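Eukaryotic peptide chain release factor GTP-binding subunit (PDB 1R5B) is a GTP-binding translation factor of the elongation factor Tu family, built from a P-loop GTPase domain followed by two antiparallel beta domains. Local coordinates at residues A154-E158 against K190-V196; G148-A154 against L184-K190; I369-E373 against A418-K423; Y382-I388 against R447-Q453; K41-N45 against L266-V270. All blocks are in the same frame, centred on the assembly; numbering follows the deposited sequence.

Contact 1 (A154-E158 against K190-V196)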
# COMPACT_ATOMS: atom_id res chain seq x y z
N ALA A 154 -24.81 -13.30 -7.63
CA ALA A 154 -24.76 -14.75 -7.79
C ALA A 154 -26.15 -15.36 -7.92
O ALA A 154 -26.27 -16.52 -8.25
CB ALA A 154 -24.02 -15.38 -6.62
N ARG A 155 -27.19 -14.58 -7.65
CA ARG A 155 -28.57 -15.05 -7.79
C ARG A 155 -28.83 -15.64 -9.18
O ARG A 155 -28.40 -15.08 -10.18
CB ARG A 155 -29.55 -13.90 -7.53
CG ARG A 155 -31.04 -14.28 -7.56
CD ARG A 155 -31.97 -13.14 -7.96
NE ARG A 155 -31.76 -11.95 -7.12
CZ ARG A 155 -32.71 -11.31 -6.44
NH1 ARG A 155 -33.98 -11.70 -6.45
NH2 ARG A 155 -32.36 -10.24 -5.71
N ARG A 156 -29.53 -16.77 -9.24
CA ARG A 156 -29.91 -17.37 -10.52
C ARG A 156 -30.85 -16.41 -11.25
O ARG A 156 -31.71 -15.79 -10.63
CB ARG A 156 -30.57 -18.74 -10.31
CG ARG A 156 -29.63 -19.80 -9.73
CD ARG A 156 -30.17 -21.23 -9.71
NE ARG A 156 -29.28 -22.08 -8.93
CZ ARG A 156 -28.11 -22.58 -9.35
NH1 ARG A 156 -27.67 -22.36 -10.60
NH2 ARG A 156 -27.37 -23.31 -8.52
N GLY A 157 -30.68 -16.31 -12.57
CA GLY A 157 -31.38 -15.30 -13.35
C GLY A 157 -30.62 -13.98 -13.46
O GLY A 157 -30.33 -13.53 -14.56
N GLU A 158 -30.26 -13.39 -12.33
CA GLU A 158 -29.63 -12.06 -12.32
C GLU A 158 -28.19 -12.08 -12.87
O GLU A 158 -27.83 -11.26 -13.71
CB GLU A 158 -29.65 -11.48 -10.90
CG GLU A 158 -29.70 -9.96 -10.83
CD GLU A 158 -29.50 -9.44 -9.42
OE1 GLU A 158 -29.18 -8.25 -9.25
OE2 GLU A 158 -29.66 -10.23 -8.47
N LYS A 190 -24.49 -11.73 -2.81
CA LYS A 190 -25.76 -12.42 -2.60
C LYS A 190 -25.62 -13.93 -2.43
O LYS A 190 -26.51 -14.69 -2.81
CB LYS A 190 -26.75 -12.11 -3.74
CG LYS A 190 -26.85 -10.63 -4.10
CD LYS A 190 -28.10 -10.38 -4.94
CE LYS A 190 -28.45 -8.91 -5.07
NZ LYS A 190 -29.22 -8.67 -6.32
N MET A 191 -24.53 -14.37 -1.82
CA MET A 191 -24.30 -15.79 -1.59
C MET A 191 -25.32 -16.40 -0.60
O MET A 191 -25.53 -17.61 -0.61
CB MET A 191 -22.86 -16.03 -1.09
CG MET A 191 -21.76 -15.69 -2.11
SD MET A 191 -21.76 -16.69 -3.63
CE MET A 191 -21.63 -18.26 -3.05
N ASP A 192 -25.94 -15.56 0.22
CA ASP A 192 -26.89 -15.97 1.25
C ASP A 192 -28.30 -16.26 0.71
O ASP A 192 -29.09 -16.95 1.36
CB ASP A 192 -27.00 -14.85 2.30
CG ASP A 192 -27.79 -13.63 1.80
OD1 ASP A 192 -27.29 -12.88 0.93
OD2 ASP A 192 -28.94 -13.34 2.21
N GLU A 193 -28.61 -15.72 -0.47
CA GLU A 193 -29.98 -15.74 -1.02
C GLU A 193 -30.54 -17.16 -1.26
O GLU A 193 -29.79 -18.11 -1.34
CB GLU A 193 -30.02 -14.93 -2.32
CG GLU A 193 -30.18 -13.43 -2.11
CD GLU A 193 -30.84 -12.73 -3.29
OE1 GLU A 193 -31.24 -13.40 -4.26
OE2 GLU A 193 -30.97 -11.48 -3.23
N PRO A 194 -31.85 -17.30 -1.34
CA PRO A 194 -32.49 -18.60 -1.60
C PRO A 194 -31.88 -19.47 -2.73
O PRO A 194 -31.67 -20.67 -2.55
CB PRO A 194 -33.92 -18.21 -1.97
CG PRO A 194 -34.17 -16.95 -1.21
CD PRO A 194 -32.85 -16.23 -1.14
N SER A 195 -31.59 -18.85 -3.88
CA SER A 195 -31.14 -19.58 -5.07
C SER A 195 -29.67 -19.99 -4.98
O SER A 195 -29.23 -20.93 -5.66
CB SER A 195 -31.33 -18.70 -6.30
OG SER A 195 -30.57 -17.51 -6.18
N VAL A 196 -28.93 -19.26 -4.17
CA VAL A 196 -27.55 -19.58 -3.82
C VAL A 196 -27.52 -19.80 -2.33
O VAL A 196 -27.91 -18.91 -1.57
CB VAL A 196 -26.63 -18.37 -4.07
CG1 VAL A 196 -25.16 -18.80 -4.11
CG2 VAL A 196 -27.05 -17.64 -5.33
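A salt-bridge network of Arg155, Glu158, Lys190 and Glu193 ties the loop and first helical residue after strand 147-153 to the loop after strand 184-189 in the GTPase domain. Lys190 NZ donates to both carboxylate oxygens of Glu158, weakly to OE1 and more closely to Glu158 OE2 (2.7 Å), where it takes the syn lone pair. The long lysine suits this place because NZ reaches both the start of helix 158-161 and the backbone oxygen of Asp53. Glu158 OE2 also bonds to Ser153 OG. Arg155 is shared between acids. Arg155 NE makes a weak bond of 3.0 Å to Glu158 OE2, while Glu193 lies over one face of the guanidinium, with Arg155 NH2 3.1 Å from Glu193 OE2. The carboxylate stands 75° from the guanidinium plane and receives no N-H, so attraction there is purely electrostatic. Ala154 and Val196 are buried, and Val196 CG2 packs 4.0 Å from Ala154 CB, apolar side chains suiting a place away from solvent. Ser195 OG accepts a weak bond from Arg156 N (3.3 Å). Lys190 begins a type I turn ending at Glu193, and the sequence from Asn189 to Asp192 matches the NKxD motif of P-loop GTPases.

Contact 2 (G148-A154 against L184-K190)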
# COMPACT_ATOMS: atom_id res chain seq x y z
N GLY A 148 -10.10 -1.58 -8.04
CA GLY A 148 -11.40 -1.65 -8.68
C GLY A 148 -12.07 -2.92 -8.21
O GLY A 148 -11.46 -3.98 -8.22
N VAL A 149 -13.30 -2.79 -7.73
CA VAL A 149 -14.07 -3.93 -7.25
C VAL A 149 -15.30 -4.07 -8.14
O VAL A 149 -16.16 -3.19 -8.15
CB VAL A 149 -14.51 -3.77 -5.79
CG1 VAL A 149 -15.28 -5.02 -5.34
CG2 VAL A 149 -13.31 -3.54 -4.87
N LEU A 150 -15.36 -5.15 -8.92
CA LEU A 150 -16.54 -5.43 -9.74
C LEU A 150 -17.48 -6.30 -8.91
O LEU A 150 -17.10 -7.39 -8.51
CB LEU A 150 -16.14 -6.13 -11.04
CG LEU A 150 -17.25 -6.62 -11.98
CD1 LEU A 150 -18.05 -5.45 -12.50
CD2 LEU A 150 -16.65 -7.40 -13.14
N VAL A 151 -18.69 -5.81 -8.63
CA VAL A 151 -19.66 -6.55 -7.81
C VAL A 151 -20.66 -7.25 -8.71
O VAL A 151 -21.35 -6.60 -9.49
CB VAL A 151 -20.39 -5.62 -6.83
CG1 VAL A 151 -21.17 -6.43 -5.81
CG2 VAL A 151 -19.38 -4.72 -6.11
N ILE A 152 -20.72 -8.57 -8.60
CA ILE A 152 -21.58 -9.40 -9.43
C ILE A 152 -22.59 -10.15 -8.56
O ILE A 152 -22.25 -10.65 -7.50
CB ILE A 152 -20.74 -10.42 -10.23
CG1 ILE A 152 -19.77 -9.70 -11.18
CG2 ILE A 152 -21.64 -11.36 -11.03
CD1 ILE A 152 -20.41 -9.02 -12.38
N SER A 153 -23.85 -10.21 -9.00
CA SER A 153 -24.86 -10.98 -8.30
C SER A 153 -24.75 -12.45 -8.65
O SER A 153 -24.63 -12.81 -9.82
CB SER A 153 -26.26 -10.50 -8.67
OG SER A 153 -27.24 -11.38 -8.16
N ALA A 154 -24.81 -13.30 -7.63
CA ALA A 154 -24.76 -14.75 -7.79
C ALA A 154 -26.15 -15.36 -7.92
O ALA A 154 -26.27 -16.52 -8.25
CB ALA A 154 -24.02 -15.38 -6.62
N LEU A 184 -8.18 -6.75 -11.10
CA LEU A 184 -9.57 -6.57 -10.77
C LEU A 184 -9.94 -7.45 -9.59
O LEU A 184 -9.68 -8.65 -9.60
CB LEU A 184 -10.41 -6.93 -11.99
CG LEU A 184 -11.89 -6.59 -11.98
CD1 LEU A 184 -12.08 -5.10 -11.83
CD2 LEU A 184 -12.51 -7.05 -13.28
N VAL A 185 -10.54 -6.86 -8.57
CA VAL A 185 -11.19 -7.62 -7.51
C VAL A 185 -12.66 -7.81 -7.89
O VAL A 185 -13.38 -6.84 -8.12
CB VAL A 185 -11.09 -6.89 -6.16
CG1 VAL A 185 -11.77 -7.69 -5.07
CG2 VAL A 185 -9.62 -6.65 -5.79
N VAL A 186 -13.10 -9.07 -7.96
CA VAL A 186 -14.44 -9.41 -8.38
C VAL A 186 -15.14 -10.03 -7.18
O VAL A 186 -14.75 -11.10 -6.71
CB VAL A 186 -14.43 -10.42 -9.55
CG1 VAL A 186 -15.85 -10.92 -9.85
CG2 VAL A 186 -13.82 -9.81 -10.76
N VAL A 187 -16.16 -9.35 -6.69
CA VAL A 187 -16.90 -9.79 -5.52
C VAL A 187 -18.21 -10.47 -5.97
O VAL A 187 -19.06 -9.86 -6.62
CB VAL A 187 -17.12 -8.57 -4.59
CG1 VAL A 187 -18.29 -8.74 -3.71
CG2 VAL A 187 -15.86 -8.35 -3.73
N ILE A 188 -18.34 -11.76 -5.68
CA ILE A 188 -19.54 -12.50 -5.99
C ILE A 188 -20.51 -12.31 -4.81
O ILE A 188 -20.32 -12.91 -3.75
CB ILE A 188 -19.22 -14.01 -6.20
CG1 ILE A 188 -18.15 -14.24 -7.28
CG2 ILE A 188 -20.50 -14.78 -6.56
CD1 ILE A 188 -18.49 -13.74 -8.62
N ASN A 189 -21.53 -11.48 -5.01
CA ASN A 189 -22.44 -11.04 -3.95
C ASN A 189 -23.71 -11.91 -3.87
O ASN A 189 -23.95 -12.72 -4.75
CB ASN A 189 -22.80 -9.58 -4.19
CG ASN A 189 -23.47 -8.91 -2.99
OD1 ASN A 189 -24.26 -7.99 -3.15
ND2 ASN A 189 -23.13 -9.36 -1.80
N LYS A 190 -24.49 -11.73 -2.81
CA LYS A 190 -25.76 -12.42 -2.60
C LYS A 190 -25.62 -13.93 -2.43
O LYS A 190 -26.51 -14.69 -2.81
CB LYS A 190 -26.75 -12.11 -3.74
CG LYS A 190 -26.85 -10.63 -4.10
CD LYS A 190 -28.10 -10.38 -4.94
CE LYS A 190 -28.45 -8.91 -5.07
NZ LYS A 190 -29.22 -8.67 -6.32
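Peptide units are the flat groups that meet here: between Gly148 and Ala154 and between Leu184 and Lys190 their N-H and C=O groups bond in a parallel ladder, with side chains alternating between the two faces. Val149, Val151, Val185 and Val187 lie on one face of the sheet, with Ser153 and Asn189; Leu150, Ile152, Leu184, Val186 and Ile188 lie on the other, covered by helices 169-178 and 200-218. Val185 N to Gly148 O opens the ladder and Ala154 N to Asn189 O closes it. Near the middle, Ile152 N reaches Val187 O at 2.9 Å with a straight N-H...O angle of 180°, and Asn189 N reaches Ile152 O at 2.7 Å. On the valine face Val149 CG1 touches Val187 CG2 at 3.7 Å; chi1 of -178° sets CG1 opposite the backbone N. Just past the strand end Ala154 CB meets Ile188 CG2 at 3.6 Å, an approach open to a side chain as small as alanine. There too Ser153 OG, bonded to Glu158, lies 3.5 Å from Lys190 CD. The chemistry implies a buried core in which six backbone bonds join the strands, while valines and isoleucines, with Leu150 and Leu184, supply most of the packing.

Contact 3 (I369-E373 against A418-K423)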
# COMPACT_ATOMS: atom_id res chain seq x y z
N ILE A 369 8.97 14.10 15.05
CA ILE A 369 9.75 13.15 15.84
C ILE A 369 9.19 12.90 17.24
O ILE A 369 8.26 13.58 17.68
CB ILE A 369 11.23 13.63 15.93
CG1 ILE A 369 12.23 12.46 15.80
CG2 ILE A 369 11.50 14.39 17.23
CD1 ILE A 369 13.61 12.90 15.29
N ALA A 370 9.77 11.92 17.94
CA ALA A 370 9.28 11.53 19.25
C ALA A 370 10.41 10.89 20.06
O ALA A 370 10.83 9.77 19.76
CB ALA A 370 8.11 10.56 19.11
N ILE A 371 10.87 11.60 21.08
CA ILE A 371 11.97 11.15 21.93
C ILE A 371 11.46 10.03 22.83
O ILE A 371 10.30 10.06 23.25
CB ILE A 371 12.52 12.34 22.75
CG1 ILE A 371 13.28 13.31 21.83
CG2 ILE A 371 13.43 11.86 23.90
CD1 ILE A 371 12.38 14.21 20.98
N LEU A 372 12.33 9.07 23.15
CA LEU A 372 11.92 7.80 23.78
C LEU A 372 12.48 7.50 25.19
O LEU A 372 11.75 6.93 26.00
CB LEU A 372 12.23 6.62 22.83
CG LEU A 372 11.06 6.11 21.98
CD1 LEU A 372 11.54 5.35 20.75
CD2 LEU A 372 10.12 5.24 22.81
N GLU A 373 13.74 7.86 25.49
CA GLU A 373 14.34 7.40 26.77
C GLU A 373 15.45 8.23 27.47
O GLU A 373 15.19 8.80 28.54
CB GLU A 373 14.82 5.94 26.63
CG GLU A 373 15.50 5.61 25.30
CD GLU A 373 16.68 4.67 25.47
OE1 GLU A 373 17.65 4.80 24.68
OE2 GLU A 373 16.66 3.81 26.38
N ALA A 418 15.50 18.66 23.86
CA ALA A 418 14.57 17.53 23.80
C ALA A 418 14.48 16.82 25.15
O ALA A 418 15.30 17.05 26.04
CB ALA A 418 15.01 16.56 22.72
N THR A 419 13.48 15.95 25.29
CA THR A 419 13.27 15.21 26.53
C THR A 419 12.28 14.06 26.35
O THR A 419 11.58 13.99 25.35
CB THR A 419 12.81 16.17 27.66
OG1 THR A 419 12.77 15.49 28.92
CG2 THR A 419 11.37 16.64 27.44
N LYS A 420 12.23 13.15 27.33
CA LYS A 420 11.32 12.00 27.30
C LYS A 420 9.87 12.40 27.00
O LYS A 420 9.30 13.24 27.70
CB LYS A 420 11.39 11.25 28.64
CG LYS A 420 10.81 9.83 28.61
CD LYS A 420 10.62 9.24 30.01
CE LYS A 420 11.86 8.50 30.50
NZ LYS A 420 12.05 8.65 31.98
N GLY A 421 9.30 11.80 25.95
CA GLY A 421 7.89 11.97 25.61
C GLY A 421 7.55 13.23 24.83
O GLY A 421 6.38 13.58 24.68
N MET A 422 8.57 13.90 24.30
CA MET A 422 8.39 15.13 23.54
C MET A 422 8.30 14.79 22.04
O MET A 422 8.51 13.64 21.65
CB MET A 422 9.56 16.09 23.82
CG MET A 422 9.25 17.56 23.64
SD MET A 422 10.52 18.57 24.38
CE MET A 422 10.88 19.73 23.10
N LYS A 423 7.99 15.80 21.23
CA LYS A 423 7.81 15.66 19.79
C LYS A 423 8.59 16.75 18.99
O LYS A 423 9.47 17.41 19.56
CB LYS A 423 6.30 15.70 19.51
CG LYS A 423 5.59 14.32 19.64
CD LYS A 423 4.77 14.18 20.92
CE LYS A 423 3.26 14.13 20.62
NZ LYS A 423 2.41 14.15 21.85
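A type II turn from Thr419 to Met422 lies against the end of strand 364-371, so that Ile371 pairs its backbone with both Met422 and Gly421. Ile371 N donates to Met422 O at 3.2 Å, approaching from above the carbonyl plane, 37° out of it. The return bond, Gly421 N to Ile371 O, is long and weak. Beside them Met422 O also receives the CA-H of Ala370, and Ile369 O receives that of Lys423, with Lys423 CA 3.0 Å away from Ile369 O. Gly421 occupies the third position of the turn with phi 82°, a conformation readily taken up by a residue without a side chain, and Met422 N closes the turn on Thr419 O.

This turn belongs to the C-terminal domain, related to that of eEF1A, whose six-stranded antiparallel sheet places strand 364-371 between strands 457-466 and 426-430. Ile371 supplies most of the side-chain contact, and its two branches meet different parts of the segment. With chi1 at -71°, Ile371 CG2 stands opposite the backbone N and meets Thr419 O at 3.2 Å, while CG1, beside the backbone N, meets Ala418 CB at 3.8 Å. Ala418 is small enough to allow this approach, and Met422 CB borders CD1 of the same isoleucine at 4.4 Å. Lysines suit this surface position because their methylenes can pack against backbone oxygens: Lys420 lays its CE 3.9 Å from Glu373 O, and Lys423 sets CB and CG beside Ile369 O. The side chain of Ile369 packs on Phe448 and Leu450 of strand 447-451.

Contact 4 (Y382-I388 against R447-Q453)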
# COMPACT_ATOMS: atom_id res chain seq x y z
N TYR A 382 22.24 18.01 17.48
CA TYR A 382 22.27 16.74 18.18
C TYR A 382 22.64 15.68 17.16
O TYR A 382 21.98 15.58 16.15
CB TYR A 382 20.91 16.46 18.82
CG TYR A 382 20.87 15.17 19.60
CD1 TYR A 382 19.88 14.22 19.36
CD2 TYR A 382 21.84 14.89 20.56
CE1 TYR A 382 19.85 13.03 20.08
CE2 TYR A 382 21.82 13.71 21.28
CZ TYR A 382 20.82 12.79 21.03
OH TYR A 382 20.80 11.62 21.75
N SER A 383 23.69 14.91 17.41
CA SER A 383 24.16 13.90 16.46
C SER A 383 23.82 12.47 16.88
O SER A 383 24.22 12.02 17.95
CB SER A 383 25.67 14.00 16.23
OG SER A 383 26.09 13.01 15.30
N CYS A 384 23.09 11.78 16.02
CA CYS A 384 22.87 10.34 16.16
C CYS A 384 22.78 9.71 14.78
O CYS A 384 22.71 10.40 13.76
CB CYS A 384 21.59 10.06 16.95
SG CYS A 384 20.14 10.98 16.41
N VAL A 385 22.78 8.38 14.76
CA VAL A 385 22.51 7.64 13.53
C VAL A 385 21.01 7.76 13.21
O VAL A 385 20.17 7.55 14.08
CB VAL A 385 22.92 6.14 13.68
CG1 VAL A 385 22.66 5.37 12.39
CG2 VAL A 385 24.38 6.02 14.09
N MET A 386 20.67 8.14 11.97
CA MET A 386 19.29 8.06 11.47
C MET A 386 19.16 6.84 10.57
O MET A 386 20.04 6.56 9.78
CB MET A 386 18.89 9.31 10.68
CG MET A 386 17.43 9.33 10.20
SD MET A 386 17.18 10.36 8.74
CE MET A 386 15.82 11.18 9.10
N HIS A 387 18.05 6.13 10.73
CA HIS A 387 17.70 4.99 9.87
C HIS A 387 16.42 5.39 9.15
O HIS A 387 15.46 5.73 9.84
CB HIS A 387 17.45 3.74 10.72
CG HIS A 387 18.60 3.34 11.61
ND1 HIS A 387 19.26 2.14 11.45
CD2 HIS A 387 19.16 3.95 12.68
CE1 HIS A 387 20.21 2.04 12.38
NE2 HIS A 387 20.16 3.12 13.14
N ILE A 388 16.38 5.39 7.80
CA ILE A 388 15.15 5.79 7.08
C ILE A 388 14.47 4.66 6.33
O ILE A 388 13.24 4.63 6.23
CB ILE A 388 15.36 6.91 6.05
CG1 ILE A 388 16.51 7.81 6.45
CG2 ILE A 388 14.07 7.74 5.91
CD1 ILE A 388 16.54 9.10 5.63
N ARG A 447 9.82 7.08 6.70
CA ARG A 447 9.70 6.65 8.10
C ARG A 447 11.06 6.30 8.69
O ARG A 447 11.78 5.49 8.11
CB ARG A 447 8.77 5.44 8.16
CG ARG A 447 8.64 4.79 9.52
CD ARG A 447 7.36 3.97 9.69
NE ARG A 447 7.36 3.12 10.88
CZ ARG A 447 6.35 2.34 11.27
NH1 ARG A 447 5.22 2.31 10.56
NH2 ARG A 447 6.45 1.61 12.37
N PHE A 448 11.41 6.86 9.86
CA PHE A 448 12.75 6.65 10.45
C PHE A 448 12.85 6.51 11.99
O PHE A 448 12.03 7.03 12.74
CB PHE A 448 13.71 7.74 9.96
CG PHE A 448 13.29 9.13 10.29
CD1 PHE A 448 13.66 9.70 11.51
CD2 PHE A 448 12.59 9.90 9.37
CE1 PHE A 448 13.31 11.00 11.81
CE2 PHE A 448 12.25 11.22 9.67
CZ PHE A 448 12.61 11.76 10.90
N THR A 449 13.88 5.78 12.43
CA THR A 449 14.21 5.62 13.85
C THR A 449 15.67 6.03 14.17
O THR A 449 16.59 5.70 13.42
CB THR A 449 13.93 4.16 14.33
OG1 THR A 449 15.13 3.37 14.28
CG2 THR A 449 12.99 3.42 13.40
N LEU A 450 15.86 6.71 15.30
CA LEU A 450 17.17 7.22 15.73
C LEU A 450 17.81 6.31 16.78
O LEU A 450 17.12 5.78 17.65
CB LEU A 450 17.04 8.65 16.26
CG LEU A 450 16.96 9.75 15.19
CD1 LEU A 450 16.15 9.35 13.97
CD2 LEU A 450 16.38 11.02 15.77
N ARG A 451 19.13 6.13 16.69
CA ARG A 451 19.88 5.24 17.58
C ARG A 451 21.09 5.98 18.17
O ARG A 451 21.89 6.55 17.43
CB ARG A 451 20.35 4.00 16.81
CG ARG A 451 19.33 2.86 16.78
CD ARG A 451 19.89 1.50 17.16
NE ARG A 451 18.94 0.70 17.94
CZ ARG A 451 19.07 -0.59 18.23
NH1 ARG A 451 20.13 -1.28 17.80
NH2 ARG A 451 18.14 -1.21 18.94
N ASP A 452 21.22 5.95 19.50
CA ASP A 452 22.26 6.72 20.18
C ASP A 452 23.41 5.82 20.66
O ASP A 452 23.71 5.74 21.85
CB ASP A 452 21.66 7.52 21.34
CG ASP A 452 22.27 8.90 21.47
OD1 ASP A 452 22.94 9.17 22.50
OD2 ASP A 452 22.13 9.78 20.59
N GLN A 453 24.04 5.16 19.69
CA GLN A 453 25.16 4.26 19.94
C GLN A 453 24.77 3.22 20.98
O GLN A 453 25.46 3.03 21.99
CB GLN A 453 26.42 5.05 20.35
CG GLN A 453 26.84 6.19 19.39
CD GLN A 453 26.37 6.00 17.94
OE1 GLN A 453 26.76 5.04 17.27
NE2 GLN A 453 25.53 6.91 17.45
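Met386 and Phe448 form the tight part of the contact: the methyl CE sits over the centre of the phenyl ring, 3.3 Å from its centroid and 6° off the normal, a CH-pi contact, while the sulfur stands above the same face at greater distance as a Met-aromatic pair. A flexible methionine suits this place because its bent end can settle on a flat ring; chi1 of 59° puts the Phe448 ring between its own backbone N and carbonyl carbon. Alongside, Cys384 SG touches Leu450 CG at 3.6 Å, and Leu450 CD1 lies 4.0 Å from Met386 CG. The antiparallel backbone is joined by Arg451 N to Val385 O (3.1 Å) and His387 N to Thr449 O (3.1 Å). The face of Val385, His387 and Arg451 is more polar and partly exposed. His387 NE2 lies 3.7 Å from Arg451 CG, buried without a polar partner, whereas the Arg451 guanidinium reaches Glu29. The side chains of Tyr382 and Asp452 come from opposite directions, with Tyr382 OH 2.5 Å from Asp452 OD2. Strand 385-387 is outermost in the counted sheet, though Cys384 and Met386 also bond to the backbone of Val395 and Glu393; strand 447-451 separates it from strand 457-466, and Phe448 and Leu450 pack on Ile369 of strand 364-371.

Contact 5 (K41-N45 against L266-V270)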
# COMPACT_ATOMS: atom_id res chain seq x y z
N LYS A 41 -2.37 5.70 8.87
CA LYS A 41 -2.82 4.73 7.87
C LYS A 41 -2.63 5.18 6.42
O LYS A 41 -2.79 6.35 6.09
CB LYS A 41 -4.30 4.39 8.09
CG LYS A 41 -4.57 3.60 9.35
CD LYS A 41 -6.05 3.55 9.68
CE LYS A 41 -6.30 3.05 11.10
NZ LYS A 41 -7.01 1.77 11.12
N GLU A 42 -2.29 4.23 5.54
CA GLU A 42 -2.04 4.52 4.13
C GLU A 42 -3.33 4.87 3.39
O GLU A 42 -4.28 4.13 3.44
CB GLU A 42 -1.37 3.31 3.46
CG GLU A 42 -1.11 3.44 1.96
CD GLU A 42 -0.63 2.15 1.31
OE1 GLU A 42 -0.65 1.08 1.97
OE2 GLU A 42 -0.22 2.19 0.13
N HIS A 43 -3.34 6.00 2.68
CA HIS A 43 -4.50 6.41 1.91
C HIS A 43 -4.54 5.65 0.61
O HIS A 43 -3.53 5.59 -0.10
CB HIS A 43 -4.46 7.89 1.57
CG HIS A 43 -4.70 8.79 2.74
ND1 HIS A 43 -4.13 8.57 3.97
CD2 HIS A 43 -5.42 9.93 2.85
CE1 HIS A 43 -4.50 9.53 4.80
NE2 HIS A 43 -5.28 10.37 4.14
N VAL A 44 -5.71 5.12 0.29
CA VAL A 44 -5.97 4.34 -0.92
C VAL A 44 -7.28 4.80 -1.55
O VAL A 44 -8.21 5.17 -0.84
CB VAL A 44 -6.07 2.85 -0.57
CG1 VAL A 44 -6.31 2.01 -1.79
CG2 VAL A 44 -4.80 2.40 0.12
N ASN A 45 -7.33 4.81 -2.88
CA ASN A 45 -8.55 5.14 -3.62
C ASN A 45 -9.16 3.87 -4.16
O ASN A 45 -8.47 3.06 -4.81
CB ASN A 45 -8.24 6.06 -4.80
CG ASN A 45 -7.86 7.47 -4.37
OD1 ASN A 45 -7.21 8.19 -5.12
ND2 ASN A 45 -8.26 7.86 -3.18
N LEU A 266 -1.69 -1.85 -5.92
CA LEU A 266 -2.42 -0.59 -5.95
C LEU A 266 -1.95 0.22 -7.18
O LEU A 266 -0.78 0.57 -7.29
CB LEU A 266 -2.16 0.21 -4.66
CG LEU A 266 -2.39 -0.48 -3.31
CD1 LEU A 266 -2.22 0.49 -2.18
CD2 LEU A 266 -3.73 -1.07 -3.20
N GLU A 267 -2.87 0.52 -8.09
CA GLU A 267 -2.50 1.08 -9.40
C GLU A 267 -1.63 2.33 -9.37
O GLU A 267 -0.70 2.40 -10.13
CB GLU A 267 -3.71 1.38 -10.25
CG GLU A 267 -4.57 0.18 -10.60
CD GLU A 267 -3.85 -0.89 -11.41
OE1 GLU A 267 -2.81 -0.61 -12.05
OE2 GLU A 267 -4.36 -2.03 -11.39
N ARG A 268 -1.93 3.32 -8.52
CA ARG A 268 -1.10 4.52 -8.49
C ARG A 268 0.34 4.18 -8.12
O ARG A 268 1.27 4.73 -8.70
CB ARG A 268 -1.65 5.57 -7.53
CG ARG A 268 -2.97 6.20 -7.99
CD ARG A 268 -3.54 7.26 -7.06
NE ARG A 268 -3.73 6.75 -5.70
CZ ARG A 268 -3.86 7.51 -4.62
NH1 ARG A 268 -3.83 8.83 -4.72
NH2 ARG A 268 -4.01 6.95 -3.43
N LYS A 269 0.50 3.30 -7.14
CA LYS A 269 1.81 2.87 -6.64
C LYS A 269 2.53 2.01 -7.69
O LYS A 269 3.73 2.17 -7.88
CB LYS A 269 1.65 2.08 -5.33
CG LYS A 269 2.80 2.15 -4.38
CD LYS A 269 2.61 1.20 -3.18
CE LYS A 269 1.73 1.77 -2.08
NZ LYS A 269 1.28 0.69 -1.12
N VAL A 270 1.80 1.13 -8.36
CA VAL A 270 2.38 0.30 -9.43
C VAL A 270 2.89 1.16 -10.59
O VAL A 270 3.91 0.84 -11.22
CB VAL A 270 1.34 -0.71 -9.99
CG1 VAL A 270 1.86 -1.42 -11.27
CG2 VAL A 270 0.96 -1.74 -8.93
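Charge makes the most direct link between these segments, where Glu42 on the strand faces Lys269 on the short helix. Both side chains reach out from opposite directions, and Lys269 NZ donates to Glu42 OE2 in a salt bridge modelled at 2.5 Å, so short that its exact length is doubtful. Glu42 runs straight from the backbone with chi1 at 177°, which carries the carboxylate across to the lysine; its second oxygen, OE1, pairs with Arg121, so the acid lies between two basic groups and is probably kept ionised by them.

A stack of flat groups comes next. The amide of Asn45 stacks on one face of the Arg268 guanidinium, the two planes 27° apart, while His43 O sits at the guanidinium edge, 3.6 Å from Arg268 NH2. The strongest partner of that nitrogen is Asp146, whose carboxylate also receives Asn45 N. An arginine fits here because its face can stack while it also binds an acid.

Apolar packing is small: Val44 CG2 touches Leu266 CD1 at 3.9 Å, the side chains crossing at about a right angle, and the same methyl, Leu266 CD1, lies 3.5 Å from Glu42 OE2. Strand 42-50 runs between strands 121-125 and 147-153, and Val44 and Leu266 both rest on Ile147 of the latter; helix 267-270 precedes strand 275-283 of the following antiparallel beta domain.

Overall arrangement
Contact 2 is the buried core, apolar side chains on a ladder of backbone bonds, and contact 1 continues from it through Ala154 and Lys190 into partly buried loops where salt bridges take over. Contact 5 reaches the same GTPase sheet through strand 42-50, about 20 Å from contact 2 between centres, and is mixed, with charge, stacking and little apolar surface. Contacts 3 and 4 lie on the other side of the chain's centre from contacts 1 and 2, both in the C-terminal sheet, and touch where Ile369 meets Leu450 and Phe448. Of these, contact 4 pairs two strands through a partly buried methionine-phenylalanine contact, whereas contact 3 is a surface turn resting on a strand end.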